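Local coordinates for protein CalS11 (Micromonospora echinospora, PDB 3TOS) that probably methylates an oxygen atom during calicheamicin biosynthesis and binds S-adenosyl-L-homocysteine, glutamate and a sodium ion, at residues B[207-218]-B[249-257]. Sequence-based numbering, arbitrary orientation. Where two conformers were deposited one is given.
With NA (sodium ion), chain Q; GLU (glutamic acid), chain P.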
# COMPACT_ATOMS: atom_id res chain seq x y z
N LEU B 207 -20.83 17.24 -16.54
CA LEU B 207 -19.76 16.74 -15.66
C LEU B 207 -19.86 15.21 -15.55
O LEU B 207 -20.97 14.65 -15.62
CB LEU B 207 -19.95 17.31 -14.25
CG LEU B 207 -19.81 18.85 -14.18
CD1 LEU B 207 -20.32 19.42 -12.82
CD2 LEU B 207 -18.34 19.26 -14.43
N THR B 208 -18.73 14.53 -15.39
CA THR B 208 -18.77 13.13 -15.01
C THR B 208 -18.24 12.93 -13.59
O THR B 208 -17.71 13.88 -13.00
CB THR B 208 -18.02 12.22 -16.06
OG1 THR B 208 -18.29 10.84 -15.77
CG2 THR B 208 -16.53 12.40 -15.98
N LYS B 209 -18.43 11.76 -13.00
CA LYS B 209 -17.78 11.51 -11.71
C LYS B 209 -16.28 11.57 -11.96
O LYS B 209 -15.76 10.84 -12.84
CB LYS B 209 -18.15 10.20 -11.08
CG LYS B 209 -19.58 10.12 -10.77
CD LYS B 209 -19.78 8.78 -9.96
CE LYS B 209 -21.18 8.34 -9.84
NZ LYS B 209 -21.20 7.25 -8.85
N GLY B 210 -15.57 12.42 -11.19
CA GLY B 210 -14.14 12.58 -11.43
C GLY B 210 -13.81 13.92 -12.09
O GLY B 210 -12.66 14.36 -12.04
N SER B 211 -14.80 14.55 -12.75
CA SER B 211 -14.58 15.94 -13.18
C SER B 211 -14.18 16.82 -12.01
O SER B 211 -14.66 16.65 -10.90
CB SER B 211 -15.82 16.54 -13.86
OG SER B 211 -16.10 15.85 -15.08
N ILE B 212 -13.31 17.78 -12.26
CA ILE B 212 -12.95 18.67 -11.16
C ILE B 212 -13.64 20.01 -11.33
O ILE B 212 -13.63 20.58 -12.44
CB ILE B 212 -11.38 18.93 -11.13
CG1 ILE B 212 -10.67 17.59 -10.93
CG2 ILE B 212 -11.02 20.07 -10.07
CD1 ILE B 212 -10.86 17.01 -9.57
N VAL B 213 -14.18 20.53 -10.23
CA VAL B 213 -14.76 21.86 -10.18
C VAL B 213 -13.94 22.67 -9.19
O VAL B 213 -13.84 22.29 -8.02
CB VAL B 213 -16.25 21.83 -9.77
CG1 VAL B 213 -16.81 23.27 -9.69
CG2 VAL B 213 -17.00 20.97 -10.82
N ALA B 214 -13.29 23.73 -9.68
CA ALA B 214 -12.41 24.55 -8.84
C ALA B 214 -12.85 26.00 -8.73
O ALA B 214 -13.48 26.52 -9.64
CB ALA B 214 -10.98 24.48 -9.38
N PHE B 215 -12.56 26.61 -7.58
CA PHE B 215 -12.99 27.98 -7.28
C PHE B 215 -11.79 28.77 -6.83
O PHE B 215 -10.99 28.31 -6.00
CB PHE B 215 -14.01 27.99 -6.13
CG PHE B 215 -15.30 27.30 -6.48
CD1 PHE B 215 -15.50 25.98 -6.10
CD2 PHE B 215 -16.29 27.97 -7.21
CE1 PHE B 215 -16.68 25.34 -6.40
CE2 PHE B 215 -17.50 27.35 -7.52
CZ PHE B 215 -17.68 26.02 -7.15
N ASP B 216 -11.68 29.98 -7.36
CA ASP B 216 -10.51 30.84 -7.08
C ASP B 216 -10.65 31.64 -5.79
O ASP B 216 -9.65 32.03 -5.22
CB ASP B 216 -10.27 31.80 -8.29
CG ASP B 216 -8.88 32.39 -8.29
OD1 ASP B 216 -8.73 33.56 -7.89
OD2 ASP B 216 -7.96 31.70 -8.77
N GLU B 217 -11.90 31.87 -5.35
CA GLU B 217 -12.15 32.76 -4.15
C GLU B 217 -13.27 32.24 -3.24
O GLU B 217 -13.96 33.04 -2.62
CB GLU B 217 -12.45 34.21 -4.59
CG GLU B 217 -11.31 34.87 -5.42
CD GLU B 217 -10.08 35.22 -4.61
OE1 GLU B 217 -10.10 34.95 -3.41
OE2 GLU B 217 -9.10 35.78 -5.17
N LEU B 218 -13.38 30.92 -3.10
CA LEU B 218 -14.57 30.30 -2.48
C LEU B 218 -14.78 30.85 -1.05
O LEU B 218 -15.87 31.13 -0.67
CB LEU B 218 -14.41 28.78 -2.42
CG LEU B 218 -15.64 28.05 -1.84
CD1 LEU B 218 -16.88 28.33 -2.69
CD2 LEU B 218 -15.36 26.56 -1.74
N ALA B 249 -5.99 29.06 -2.07
CA ALA B 249 -6.85 28.85 -3.28
C ALA B 249 -5.94 28.16 -4.27
O ALA B 249 -4.71 28.38 -4.24
CB ALA B 249 -7.31 30.21 -3.84
N PRO B 250 -6.52 27.38 -5.19
CA PRO B 250 -7.97 27.15 -5.34
C PRO B 250 -8.55 26.17 -4.33
O PRO B 250 -7.82 25.37 -3.71
CB PRO B 250 -8.04 26.56 -6.73
CG PRO B 250 -6.81 25.71 -6.81
CD PRO B 250 -5.73 26.60 -6.18
N ALA B 251 -9.87 26.23 -4.18
CA ALA B 251 -10.59 25.17 -3.51
C ALA B 251 -11.22 24.33 -4.63
O ALA B 251 -11.76 24.90 -5.58
CB ALA B 251 -11.68 25.74 -2.64
N TYR B 252 -11.16 23.01 -4.52
CA TYR B 252 -11.65 22.21 -5.63
C TYR B 252 -12.29 20.94 -5.11
O TYR B 252 -11.98 20.45 -4.04
CB TYR B 252 -10.50 21.85 -6.61
CG TYR B 252 -9.49 20.88 -6.06
CD1 TYR B 252 -8.49 21.28 -5.16
CD2 TYR B 252 -9.51 19.55 -6.49
CE1 TYR B 252 -7.58 20.38 -4.67
CE2 TYR B 252 -8.60 18.64 -5.99
CZ TYR B 252 -7.64 19.06 -5.07
OH TYR B 252 -6.74 18.12 -4.62
N LEU B 253 -13.24 20.45 -5.89
CA LEU B 253 -13.91 19.19 -5.57
C LEU B 253 -13.86 18.23 -6.77
O LEU B 253 -13.77 18.66 -7.92
CB LEU B 253 -15.35 19.48 -5.15
CG LEU B 253 -16.27 20.10 -6.21
CD1 LEU B 253 -16.94 18.96 -7.03
CD2 LEU B 253 -17.34 20.90 -5.46
N ARG B 254 -13.98 16.95 -6.50
CA ARG B 254 -14.01 15.90 -7.52
C ARG B 254 -15.47 15.52 -7.58
O ARG B 254 -16.02 14.97 -6.60
CB ARG B 254 -13.14 14.70 -7.11
CG ARG B 254 -12.98 13.62 -8.18
CD ARG B 254 -11.68 12.87 -7.89
NE ARG B 254 -11.45 11.69 -8.70
CZ ARG B 254 -11.84 10.46 -8.37
NH1 ARG B 254 -12.55 10.25 -7.26
NH2 ARG B 254 -11.52 9.45 -9.14
N TRP B 255 -16.10 15.82 -8.70
CA TRP B 255 -17.54 15.57 -8.84
C TRP B 255 -17.90 14.11 -8.51
O TRP B 255 -17.25 13.15 -9.02
CB TRP B 255 -17.97 15.89 -10.29
CG TRP B 255 -19.45 15.95 -10.46
CD1 TRP B 255 -20.27 15.02 -11.12
CD2 TRP B 255 -20.33 16.97 -9.94
NE1 TRP B 255 -21.56 15.43 -11.02
CE2 TRP B 255 -21.64 16.61 -10.33
CE3 TRP B 255 -20.14 18.15 -9.18
CZ2 TRP B 255 -22.76 17.38 -9.98
CZ3 TRP B 255 -21.23 18.92 -8.89
CH2 TRP B 255 -22.53 18.53 -9.29
N GLY B 256 -18.89 13.95 -7.62
CA GLY B 256 -19.43 12.67 -7.26
C GLY B 256 -18.77 12.07 -6.03
O GLY B 256 -19.22 10.99 -5.57
N ASP B 257 -17.71 12.68 -5.51
CA ASP B 257 -17.04 12.14 -4.35
C ASP B 257 -17.78 12.49 -3.04
O ASP B 257 -18.74 13.29 -2.99
CB ASP B 257 -15.59 12.68 -4.24
CG ASP B 257 -14.57 11.82 -4.96
OD1 ASP B 257 -14.96 10.89 -5.68
OD2 ASP B 257 -13.35 12.09 -4.81
OXT ASP B 257 -17.43 11.91 -1.99
NA NA Q . -7.38 33.50 -5.33
N GLU P . -8.89 36.15 -7.89
CA GLU P . -7.81 37.10 -8.35
C GLU P . -6.50 36.74 -7.65
O GLU P . -6.46 35.77 -6.86
CB GLU P . -8.18 38.58 -8.03
CG GLU P . -8.35 38.85 -6.52
CD GLU P . -8.80 40.28 -6.19
OE1 GLU P . -8.59 41.20 -7.01
OE2 GLU P . -9.27 40.49 -5.06
OXT GLU P . -5.45 37.39 -7.81
O HOH W 1 -10.34 13.40 -11.15
O HOH W 2 -4.75 33.16 -3.94
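Strands 211-215 and 251-254 run antiparallel, their axes 164° apart, and V213 with L253 and F215 with A251 form the hydrogen-bonded pairs, the amide of V213 meeting the carbonyl O of L253 at 3.0 Å. The pairing continues past the regular strands: W255 N reaches S211 O in a nearly straight bond (170° at the hydrogen), and G210 N, in the type II turn 208-211, donates to W255 O.

W255 packs across the end of the pair: with CG anti to the backbone N (chi1 -167°), its indole swings beneath L207, whose CD1 lies over the six-membered ring, 3.8 Å from the centroid, in a CH-pi contact. T208 O lies near the plane at the indole edge, 3.4 Å from W255 CD1, while W255 NE1 hydrogen-bonds to OD2 of D237 of a second subunit. Shortened to an alanine here, the side chain would probably leave L207 CD1 without its ring and D237 of that subunit without its indole donor. On the sheet face that also carries F215 and A251, V213 CB packs 4.0 Å from L253 CG. The opposite face carries I212, whose CG2 meets Y252 CD2 at 3.9 Å, and A214, with its CB against that of Y252. R254 extends over G210, and its NH1 forms a salt bridge with D257.

Beyond the strand, D216 and E217 turn into the ligand site: D216 OD1 and E217 OE2 both bind sodium and accept from the glutamate N, the former at 2.6 Å.

Strand 211-215 sits beside parallel strand 183-188, and 251-254, the last strand of the chain, is slotted antiparallel between it and 242-243, giving the 3-2-1-4-5-7-6 order of Rossmann-like class I methyltransferases; helix 225-233 covers F215 and L253, and helix 50-65 covers A214 and Y252.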